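Local coordinates for protein 5-cytosine DNA methyltransferase (Entamoeba histolytica, PDB 3QV2) that probably transfers a methyl group from S-adenosyl-L-methionine to carbon 5 of cytosine in tRNA or DNA, as a member of the DNMT2 type of C5-methyltransferases, at residues P84-Y89 with E129-F134; H97-D102 with S137-E142; D156-P161 with S169-Y174. One frame throughout, in Å; residues are numbered along the deposited sequence.

Interaction 1. Residues P84-Y89 with E129-F134; sequences PPCQPY and ENVPLF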
loop_
_atom_site.group_PDB
_atom_site.type_symbol
_atom_site.label_atom_id
_atom_site.label_comp_id
_atom_site.label_asym_id
_atom_site.label_seq_id
_atom_site.Cartn_x
_atom_site.Cartn_y
_atom_site.Cartn_z
ATOM N N PRO A 84 -6.105 -6.517 2.220
ATOM C CA PRO A 84 -6.576 -7.686 1.470
ATOM C C PRO A 84 -6.446 -7.493 -0.035
ATOM O O PRO A 84 -6.404 -6.353 -0.495
ATOM C CB PRO A 84 -8.057 -7.774 1.858
ATOM C CG PRO A 84 -8.150 -7.069 3.172
ATOM C CD PRO A 84 -7.157 -5.954 3.084
ATOM N N PRO A 85 -6.383 -8.597 -0.794
ATOM C CA PRO A 85 -6.356 -8.515 -2.257
ATOM C C PRO A 85 -7.449 -7.576 -2.755
ATOM O O PRO A 85 -8.580 -7.646 -2.275
ATOM C CB PRO A 85 -6.645 -9.953 -2.685
ATOM C CG PRO A 85 -6.101 -10.781 -1.572
ATOM C CD PRO A 85 -6.353 -9.990 -0.316
ATOM N N CYS A 86 -7.114 -6.708 -3.705
ATOM C CA CYS A 86 -8.034 -5.662 -4.136
ATOM C C CYS A 86 -8.716 -5.975 -5.464
ATOM O O CYS A 86 -9.610 -5.247 -5.894
ATOM C CB CYS A 86 -7.296 -4.326 -4.242
ATOM S SG CYS A 86 -5.949 -4.324 -5.448
ATOM N N GLN A 87 -8.295 -7.057 -6.109
ATOM C CA GLN A 87 -8.839 -7.427 -7.414
ATOM C C GLN A 87 -10.370 -7.522 -7.449
ATOM O O GLN A 87 -11.000 -6.999 -8.368
ATOM C CB GLN A 87 -8.218 -8.736 -7.915
ATOM C CG GLN A 87 -6.712 -8.684 -8.127
ATOM C CD GLN A 87 -5.935 -9.148 -6.912
ATOM O OE1 GLN A 87 -6.407 -9.045 -5.780
ATOM N NE2 GLN A 87 -4.738 -9.672 -7.142
ATOM N N PRO A 88 -10.973 -8.188 -6.450
ATOM C CA PRO A 88 -12.425 -8.411 -6.477
ATOM C C PRO A 88 -13.250 -7.125 -6.509
ATOM O O PRO A 88 -14.447 -7.177 -6.794
ATOM C CB PRO A 88 -12.688 -9.150 -5.159
ATOM C CG PRO A 88 -11.386 -9.775 -4.805
ATOM C CD PRO A 88 -10.346 -8.809 -5.271
ATOM N N TYR A 89 -12.623 -5.987 -6.230
ATOM C CA TYR A 89 -13.377 -4.762 -5.987
ATOM C C TYR A 89 -13.309 -3.737 -7.116
ATOM O O TYR A 89 -12.756 -2.649 -6.955
ATOM C CB TYR A 89 -12.960 -4.154 -4.646
ATOM C CG TYR A 89 -12.869 -5.205 -3.570
ATOM C CD1 TYR A 89 -14.011 -5.836 -3.097
ATOM C CD2 TYR A 89 -11.642 -5.594 -3.052
ATOM C CE1 TYR A 89 -13.935 -6.812 -2.126
ATOM C CE2 TYR A 89 -11.557 -6.570 -2.080
ATOM C CZ TYR A 89 -12.707 -7.175 -1.622
ATOM O OH TYR A 89 -12.634 -8.149 -0.653
ATOM N N GLU A 129 -6.533 -1.599 4.705
ATOM C CA GLU A 129 -6.210 -0.747 3.569
ATOM C C GLU A 129 -6.643 -1.428 2.277
ATOM O O GLU A 129 -6.433 -2.627 2.097
ATOM C CB GLU A 129 -4.712 -0.430 3.542
ATOM C CG GLU A 129 -4.297 0.599 2.497
ATOM C CD GLU A 129 -4.131 0.003 1.112
ATOM O OE1 GLU A 129 -4.075 -1.240 0.999
ATOM O OE2 GLU A 129 -4.052 0.778 0.136
ATOM N N ASN A 130 -7.254 -0.659 1.381
ATOM C CA ASN A 130 -7.727 -1.200 0.112
ATOM C C ASN A 130 -8.030 -0.092 -0.890
ATOM O O ASN A 130 -7.719 1.075 -0.649
ATOM C CB ASN A 130 -8.970 -2.066 0.331
ATOM C CG ASN A 130 -9.002 -3.282 -0.575
ATOM O OD1 ASN A 130 -9.482 -3.220 -1.707
ATOM N ND2 ASN A 130 -8.489 -4.401 -0.077
ATOM N N VAL A 131 -8.633 -0.464 -2.014
ATOM C CA VAL A 131 -9.034 0.507 -3.025
ATOM C C VAL A 131 -10.388 1.118 -2.671
ATOM O O VAL A 131 -11.180 0.500 -1.959
ATOM C CB VAL A 131 -9.098 -0.132 -4.428
ATOM C CG1 VAL A 131 -7.706 -0.534 -4.887
ATOM C CG2 VAL A 131 -10.027 -1.334 -4.421
ATOM N N PRO A 132 -10.650 2.341 -3.159
ATOM C CA PRO A 132 -11.878 3.082 -2.856
ATOM C C PRO A 132 -13.151 2.243 -2.980
ATOM O O PRO A 132 -14.003 2.298 -2.092
ATOM C CB PRO A 132 -11.873 4.194 -3.908
ATOM C CG PRO A 132 -10.425 4.454 -4.140
ATOM C CD PRO A 132 -9.743 3.115 -4.026
ATOM N N LEU A 133 -13.273 1.474 -4.058
ATOM C CA LEU A 133 -14.486 0.695 -4.308
ATOM C C LEU A 133 -14.761 -0.363 -3.241
ATOM O O LEU A 133 -15.882 -0.854 -3.122
ATOM C CB LEU A 133 -14.442 0.050 -5.696
ATOM C CG LEU A 133 -14.716 0.995 -6.870
ATOM C CD1 LEU A 133 -14.558 0.272 -8.199
ATOM C CD2 LEU A 133 -16.106 1.594 -6.741
ATOM N N PHE A 134 -13.737 -0.714 -2.471
ATOM C CA PHE A 134 -13.901 -1.676 -1.387
ATOM C C PHE A 134 -14.948 -1.175 -0.400
ATOM O O PHE A 134 -15.711 -1.956 0.166
ATOM C CB PHE A 134 -12.569 -1.904 -0.672
ATOM C CG PHE A 134 -12.627 -2.942 0.413
ATOM C CD1 PHE A 134 -12.858 -4.271 0.105
ATOM C CD2 PHE A 134 -12.434 -2.590 1.738
ATOM C CE1 PHE A 134 -12.907 -5.230 1.100
ATOM C CE2 PHE A 134 -12.480 -3.544 2.737
ATOM C CZ PHE A 134 -12.716 -4.865 2.418
#
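First torsions place the CG atoms of Tyr89 and Phe134, that of Phe134 anti to its backbone N (chi1 -177°) and that of Tyr89 anti to its carbonyl carbon, and the second torsions turn the rings. The side chains run side by side in the same direction, yet their planes are turned 75° apart, so that the edge of Phe134 meets the face of Tyr89 in a T-shaped stack. Phe134 CD1 sits over the centre of the tyrosine ring, 3.3 Å above its plane, and Pro88 CB covers the opposite face. The buried amide of Asn130 reaches toward 84-89. Its ND2 lies 2.9 Å from Pro84 O, while its OD1 approaches both Cys86 CB and Tyr89 CD2 and accepts from Val131 N at 2.9 Å, the N-H coming nearly side-on to the C=O. Val131 CG1 packs on Cys86 CB at 3.9 Å, and Leu133 CB comes up to the carbonyl oxygen of Tyr89. A type I turn from Cys86 to Tyr89 shapes the first segment. With Pro85 touching S-adenosyl-L-homocysteine and Cys86 the predicted catalytic cysteine, this is the Pro-Cys loop of C5-methyltransferases, packed against their Glu-Asn-Val motif.

Interaction 2. Residues H97-D102 with S137-E142; sequences HKDIND and SLVFKE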
loop_
_atom_site.group_PDB
_atom_site.type_symbol
_atom_site.label_atom_id
_atom_site.label_comp_id
_atom_site.label_asym_id
_atom_site.label_seq_id
_atom_site.Cartn_x
_atom_site.Cartn_y
_atom_site.Cartn_z
ATOM N N HIS A 97 -22.578 -8.423 -8.330
ATOM C CA HIS A 97 -22.648 -9.054 -7.018
ATOM C C HIS A 97 -21.772 -10.303 -6.964
ATOM O O HIS A 97 -22.151 -11.315 -6.373
ATOM C CB HIS A 97 -24.099 -9.402 -6.679
ATOM C CG HIS A 97 -25.096 -8.435 -7.236
ATOM N ND1 HIS A 97 -25.210 -7.136 -6.782
ATOM C CD2 HIS A 97 -26.016 -8.572 -8.216
ATOM C CE1 HIS A 97 -26.161 -6.521 -7.457
ATOM N NE2 HIS A 97 -26.669 -7.367 -8.334
ATOM N N LYS A 98 -20.595 -10.215 -7.576
ATOM C CA LYS A 98 -19.690 -11.354 -7.674
ATOM C C LYS A 98 -18.492 -11.222 -6.733
ATOM O O LYS A 98 -17.717 -12.162 -6.563
ATOM C CB LYS A 98 -19.211 -11.527 -9.114
ATOM C CG LYS A 98 -20.305 -11.942 -10.090
ATOM C CD LYS A 98 -20.121 -13.380 -10.530
ATOM C CE LYS A 98 -18.777 -13.557 -11.214
ATOM N NZ LYS A 98 -18.573 -14.946 -11.705
ATOM N N ASP A 99 -18.342 -10.051 -6.125
ATOM C CA ASP A 99 -17.233 -9.803 -5.207
ATOM C C ASP A 99 -17.322 -10.669 -3.951
ATOM O O ASP A 99 -16.306 -11.140 -3.440
ATOM C CB ASP A 99 -17.166 -8.322 -4.825
ATOM C CG ASP A 99 -18.457 -7.816 -4.210
ATOM O OD1 ASP A 99 -19.540 -8.207 -4.689
ATOM O OD2 ASP A 99 -18.388 -7.026 -3.244
ATOM N N ILE A 100 -18.540 -10.877 -3.459
ATOM C CA ILE A 100 -18.750 -11.650 -2.239
ATOM C C ILE A 100 -18.438 -13.128 -2.455
ATOM O O ILE A 100 -18.157 -13.857 -1.505
ATOM C CB ILE A 100 -20.195 -11.507 -1.723
ATOM C CG1 ILE A 100 -20.290 -11.960 -0.264
ATOM C CG2 ILE A 100 -21.162 -12.286 -2.605
ATOM C CD1 ILE A 100 -19.475 -11.116 0.690
ATOM N N ASN A 101 -18.487 -13.564 -3.708
ATOM C CA ASN A 101 -18.222 -14.960 -4.033
ATOM C C ASN A 101 -16.862 -15.139 -4.700
ATOM O O ASN A 101 -16.465 -16.255 -5.032
ATOM C CB ASN A 101 -19.333 -15.527 -4.918
ATOM C CG ASN A 101 -20.688 -15.503 -4.237
ATOM O OD1 ASN A 101 -21.606 -14.813 -4.680
ATOM N ND2 ASN A 101 -20.821 -16.261 -3.154
ATOM N N ASP A 102 -16.153 -14.031 -4.888
ATOM C CA ASP A 102 -14.829 -14.059 -5.502
ATOM C C ASP A 102 -13.831 -14.774 -4.594
ATOM O O ASP A 102 -13.683 -14.420 -3.426
ATOM C CB ASP A 102 -14.355 -12.637 -5.805
ATOM C CG ASP A 102 -13.117 -12.606 -6.677
ATOM O OD1 ASP A 102 -13.069 -11.779 -7.612
ATOM O OD2 ASP A 102 -12.191 -13.404 -6.429
ATOM N N SER A 137 -18.238 -2.391 -1.421
ATOM C CA SER A 137 -18.347 -3.820 -1.699
ATOM C C SER A 137 -19.277 -4.531 -0.724
ATOM O O SER A 137 -19.456 -4.091 0.413
ATOM C CB SER A 137 -16.967 -4.485 -1.672
ATOM O OG SER A 137 -16.414 -4.462 -0.369
ATOM N N LEU A 138 -19.868 -5.631 -1.176
ATOM C CA LEU A 138 -20.676 -6.473 -0.307
ATOM C C LEU A 138 -19.779 -7.130 0.732
ATOM O O LEU A 138 -20.219 -7.455 1.834
ATOM C CB LEU A 138 -21.411 -7.541 -1.118
ATOM C CG LEU A 138 -22.525 -7.047 -2.041
ATOM C CD1 LEU A 138 -23.037 -8.176 -2.928
ATOM C CD2 LEU A 138 -23.656 -6.431 -1.228
ATOM N N VAL A 139 -18.515 -7.322 0.370
ATOM C CA VAL A 139 -17.539 -7.908 1.280
ATOM C C VAL A 139 -17.347 -7.041 2.517
ATOM O O VAL A 139 -17.448 -7.523 3.644
ATOM C CB VAL A 139 -16.176 -8.115 0.596
ATOM C CG1 VAL A 139 -15.114 -8.483 1.628
ATOM C CG2 VAL A 139 -16.281 -9.177 -0.489
ATOM N N PHE A 140 -17.070 -5.758 2.308
ATOM C CA PHE A 140 -16.861 -4.851 3.431
ATOM C C PHE A 140 -18.156 -4.555 4.179
ATOM O O PHE A 140 -18.143 -4.365 5.395
ATOM C CB PHE A 140 -16.205 -3.543 2.986
ATOM C CG PHE A 140 -16.009 -2.564 4.106
ATOM C CD1 PHE A 140 -16.740 -1.389 4.159
ATOM C CD2 PHE A 140 -15.107 -2.833 5.121
ATOM C CE1 PHE A 140 -16.562 -0.493 5.194
ATOM C CE2 PHE A 140 -14.926 -1.943 6.160
ATOM C CZ PHE A 140 -15.653 -0.771 6.196
ATOM N N LYS A 141 -19.268 -4.507 3.453
ATOM C CA LYS A 141 -20.567 -4.302 4.082
ATOM C C LYS A 141 -20.766 -5.332 5.187
ATOM O O LYS A 141 -21.244 -5.013 6.274
ATOM C CB LYS A 141 -21.695 -4.414 3.055
ATOM C CG LYS A 141 -23.084 -4.339 3.669
ATOM C CD LYS A 141 -24.166 -4.592 2.634
ATOM C CE LYS A 141 -25.544 -4.671 3.277
ATOM N NZ LYS A 141 -25.935 -3.391 3.932
ATOM N N GLU A 142 -20.383 -6.571 4.897
ATOM C CA GLU A 142 -20.499 -7.660 5.858
ATOM C C GLU A 142 -19.456 -7.527 6.964
ATOM O O GLU A 142 -19.763 -7.718 8.141
ATOM C CB GLU A 142 -20.360 -9.009 5.150
ATOM C CG GLU A 142 -20.600 -10.216 6.040
ATOM C CD GLU A 142 -20.565 -11.519 5.266
ATOM O OE1 GLU A 142 -20.522 -11.471 4.018
ATOM O OE2 GLU A 142 -20.581 -12.592 5.904
#
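Leu138, Ile100 and Asp99 have the most surface buried where the loop 97-102 meets the first turn of the helix that begins at Leu138. Asp99 reaches the backbone: its OD2 accepts from Leu138 N at 2.9 Å through the syn lone pair, the side facing the other carboxylate oxygen, although the bond is far from straight, with an N-H...O angle of 136°. The same OD2 lies 3.3 Å from Ser137 CB. A carboxylate at the N-terminal end of a helix would be expected to interact favourably with the helix dipole. Ser137 itself is the N-cap, its OG accepting from Phe140 N at 3.0 Å and also hydrogen-bonded to Phe134 O, so two different side chains serve the amides of this first turn.

Leu138 crosses Asp99 at about a right angle, and its CD1 touches OD1 of Asp99 and, at 4.1 Å, CB of His97. Ile100 works farther along the helix: its CD1 rests 3.8 Å from Val139 CA and 3.5 Å from Glu142 OE1; the other oxygen of that carboxylate, OE2, forms a salt bridge with Arg113. Val139 CG2 fits against the carbonyl oxygen of Asp99. The loop, entered through a Schellman motif at His97 after helix 91-94, thus joins the start of helix 138-149 to helix 106-115, where Leu109 touches both Ile100 and Val139.

Interaction 3. Residues D156-P161 with S169-Y174; sequences DIICSP and SRTRYY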
loop_
_atom_site.group_PDB
_atom_site.type_symbol
_atom_site.label_atom_id
_atom_site.label_comp_id
_atom_site.label_asym_id
_atom_site.label_seq_id
_atom_site.Cartn_x
_atom_site.Cartn_y
_atom_site.Cartn_z
ATOM N N ASP A 156 -13.476 5.557 8.940
ATOM C CA ASP A 156 -12.888 5.290 7.635
ATOM C C ASP A 156 -12.623 6.579 6.862
ATOM O O ASP A 156 -13.223 7.616 7.143
ATOM C CB ASP A 156 -13.794 4.361 6.828
ATOM C CG ASP A 156 -15.188 4.928 6.638
ATOM O OD1 ASP A 156 -15.547 5.880 7.363
ATOM O OD2 ASP A 156 -15.928 4.421 5.770
ATOM N N ILE A 157 -11.723 6.508 5.889
ATOM C CA ILE A 157 -11.386 7.676 5.087
ATOM C C ILE A 157 -10.830 7.287 3.723
ATOM O O ILE A 157 -10.074 6.324 3.599
ATOM C CB ILE A 157 -10.362 8.582 5.806
ATOM C CG1 ILE A 157 -10.138 9.872 5.012
ATOM C CG2 ILE A 157 -9.047 7.845 6.013
ATOM C CD1 ILE A 157 -9.139 10.817 5.644
ATOM N N ILE A 158 -11.225 8.039 2.702
ATOM C CA ILE A 158 -10.641 7.911 1.377
ATOM C C ILE A 158 -9.760 9.127 1.126
ATOM O O ILE A 158 -10.253 10.255 1.072
ATOM C CB ILE A 158 -11.724 7.841 0.285
ATOM C CG1 ILE A 158 -12.561 6.573 0.445
ATOM C CG2 ILE A 158 -11.091 7.891 -1.096
ATOM C CD1 ILE A 158 -13.623 6.405 -0.623
ATOM N N CYS A 159 -8.457 8.905 0.986
ATOM C CA CYS A 159 -7.527 10.011 0.792
ATOM C C CYS A 159 -6.325 9.613 -0.056
ATOM O O CYS A 159 -6.112 8.434 -0.335
ATOM C CB CYS A 159 -7.062 10.564 2.141
ATOM S SG CYS A 159 -6.122 9.391 3.141
ATOM N N SER A 160 -5.540 10.610 -0.455
ATOM C CA SER A 160 -4.381 10.392 -1.312
ATOM C C SER A 160 -3.149 11.057 -0.703
ATOM O O SER A 160 -3.272 12.023 0.051
ATOM C CB SER A 160 -4.651 10.955 -2.711
ATOM O OG SER A 160 -3.547 10.758 -3.574
ATOM N N PRO A 161 -1.953 10.533 -1.018
ATOM C CA PRO A 161 -0.702 11.096 -0.497
ATOM C C PRO A 161 -0.554 12.589 -0.787
ATOM O O PRO A 161 0.062 13.303 0.005
ATOM C CB PRO A 161 0.371 10.302 -1.244
ATOM C CG PRO A 161 -0.278 8.993 -1.531
ATOM C CD PRO A 161 -1.719 9.315 -1.814
ATOM N N SER A 169 -0.152 10.533 -6.595
ATOM C CA SER A 169 -1.574 10.239 -6.506
ATOM C C SER A 169 -1.822 8.751 -6.314
ATOM O O SER A 169 -1.590 7.951 -7.219
ATOM C CB SER A 169 -2.304 10.737 -7.753
ATOM O OG SER A 169 -2.244 12.149 -7.848
ATOM N N ARG A 170 -2.291 8.385 -5.126
ATOM C CA ARG A 170 -2.648 7.001 -4.842
ATOM C C ARG A 170 -3.859 6.954 -3.919
ATOM O O ARG A 170 -3.751 6.580 -2.752
ATOM C CB ARG A 170 -1.468 6.249 -4.218
ATOM C CG ARG A 170 -1.665 4.741 -4.155
ATOM C CD ARG A 170 -0.453 4.042 -3.562
ATOM N NE ARG A 170 -0.598 2.589 -3.589
ATOM C CZ ARG A 170 -0.180 1.816 -4.585
ATOM N NH1 ARG A 170 0.415 2.356 -5.639
ATOM N NH2 ARG A 170 -0.354 0.502 -4.527
ATOM N N THR A 171 -5.010 7.347 -4.453
ATOM C CA THR A 171 -6.247 7.367 -3.685
ATOM C C THR A 171 -6.606 5.975 -3.179
ATOM O O THR A 171 -6.829 5.055 -3.966
ATOM C CB THR A 171 -7.412 7.918 -4.525
ATOM O OG1 THR A 171 -7.068 9.215 -5.029
ATOM C CG2 THR A 171 -8.675 8.019 -3.687
ATOM N N ARG A 172 -6.658 5.826 -1.861
ATOM C CA ARG A 172 -6.979 4.541 -1.249
ATOM C C ARG A 172 -8.003 4.674 -0.126
ATOM O O ARG A 172 -8.249 5.767 0.388
ATOM C CB ARG A 172 -5.712 3.864 -0.722
ATOM C CG ARG A 172 -4.770 3.364 -1.809
ATOM C CD ARG A 172 -5.423 2.278 -2.651
ATOM N NE ARG A 172 -4.463 1.621 -3.535
ATOM C CZ ARG A 172 -4.232 1.986 -4.791
ATOM N NH1 ARG A 172 -3.340 1.329 -5.519
ATOM N NH2 ARG A 172 -4.893 3.005 -5.321
ATOM N N TYR A 173 -8.599 3.547 0.244
ATOM C CA TYR A 173 -9.597 3.506 1.302
ATOM C C TYR A 173 -8.977 2.921 2.563
ATOM O O TYR A 173 -8.268 1.914 2.506
ATOM C CB TYR A 173 -10.797 2.675 0.851
ATOM C CG TYR A 173 -11.907 2.553 1.871
ATOM C CD1 TYR A 173 -12.485 3.681 2.437
ATOM C CD2 TYR A 173 -12.391 1.309 2.248
ATOM C CE1 TYR A 173 -13.507 3.571 3.364
ATOM C CE2 TYR A 173 -13.412 1.188 3.170
ATOM C CZ TYR A 173 -13.965 2.321 3.725
ATOM O OH TYR A 173 -14.982 2.205 4.643
ATOM N N TYR A 174 -9.240 3.559 3.700
ATOM C CA TYR A 174 -8.650 3.140 4.967
ATOM C C TYR A 174 -9.697 2.944 6.058
ATOM O O TYR A 174 -10.526 3.821 6.300
ATOM C CB TYR A 174 -7.615 4.164 5.435
ATOM C CG TYR A 174 -6.509 4.422 4.438
ATOM C CD1 TYR A 174 -5.390 3.604 4.387
ATOM C CD2 TYR A 174 -6.582 5.488 3.550
ATOM C CE1 TYR A 174 -4.375 3.837 3.481
ATOM C CE2 TYR A 174 -5.571 5.729 2.637
ATOM C CZ TYR A 174 -4.469 4.899 2.609
ATOM O OH TYR A 174 -3.459 5.129 1.708
HETATM O O HOH W 1 -3.649 7.196 0.025
HETATM O O HOH W 2 -4.777 11.403 -5.927
#
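Tyr174 and Cys159, both buried, make the tightly packed part of this antiparallel pair; Ile157 and Arg172 share their face but are partly exposed. Cys159 SG meets the tyrosine ring obliquely, 3.7 Å from CE2, in a sulfur-aromatic contact, and Ile157 CG2 touches Tyr174 CB. Helix 311-321 covers this side, its Val313 touching both Cys159 and Tyr174. At the tip of the ring, a water in the ring plane accepts from Tyr174 OH at 2.7 Å and donates to Cys159 O and Arg170 O, giving these polar atoms a common partner.

Between the faces, Ile157 with Tyr174 and Cys159 with Arg172 form hydrogen-bonded pairs, and Ile158 with Tyr173 is the non-hydrogen-bonded pair between them. The two strands form a beta hairpin at one edge of the mixed six-stranded sheet of the class I methyltransferase fold, with 153-159 outermost and 172-178 reversed against the parallel strand 125-130.

The loose part is a patch where Ile158, on the Tyr173 side, and Thr171, just before the strand, are exposed; their CG2 methyls meet at 3.5 Å. Tyr173 itself is buried, its CD1 3.5 Å from Ile158 CG1. Its CG is anti to its backbone N (chi1 180°), and the side chain crosses that of Asp156 obliquely. Tyr173 OH donates 2.7 Å to Asp156 OD2, on the anti lone pair and at the ring edge, with carboxylate and ring planes 73° apart. Lys135 forms a salt bridge to the same oxygen. Past the strands, Ser160 OG accepts from Arg170 N at 3.1 Å and shares a second water with Thr171 OG1.

Interaction 1 lies between the other two, its centre 10 Å from that of interaction 2 and 12 Å from that of interaction 3, while those two are 20 Å apart. Along the chain, interactions 1 and 2 interlock, their segments alternating, and interaction 3 opens after both have closed. Strand 125-130 leads into helix 138-149, which ties 1 to 2, and its neighbour 172-178 in the sheet ties 1 to 3: Asn130 O lies 2.8 Å from Tyr173 N, a probable hydrogen bond. Phe140 touches Tyr173 and so brings 2 to 3. The predicted catalytic loop thus packs on the end of strand 125-130, beside the start of helix 138-149, and that strand links it to the pair 153-159/172-178.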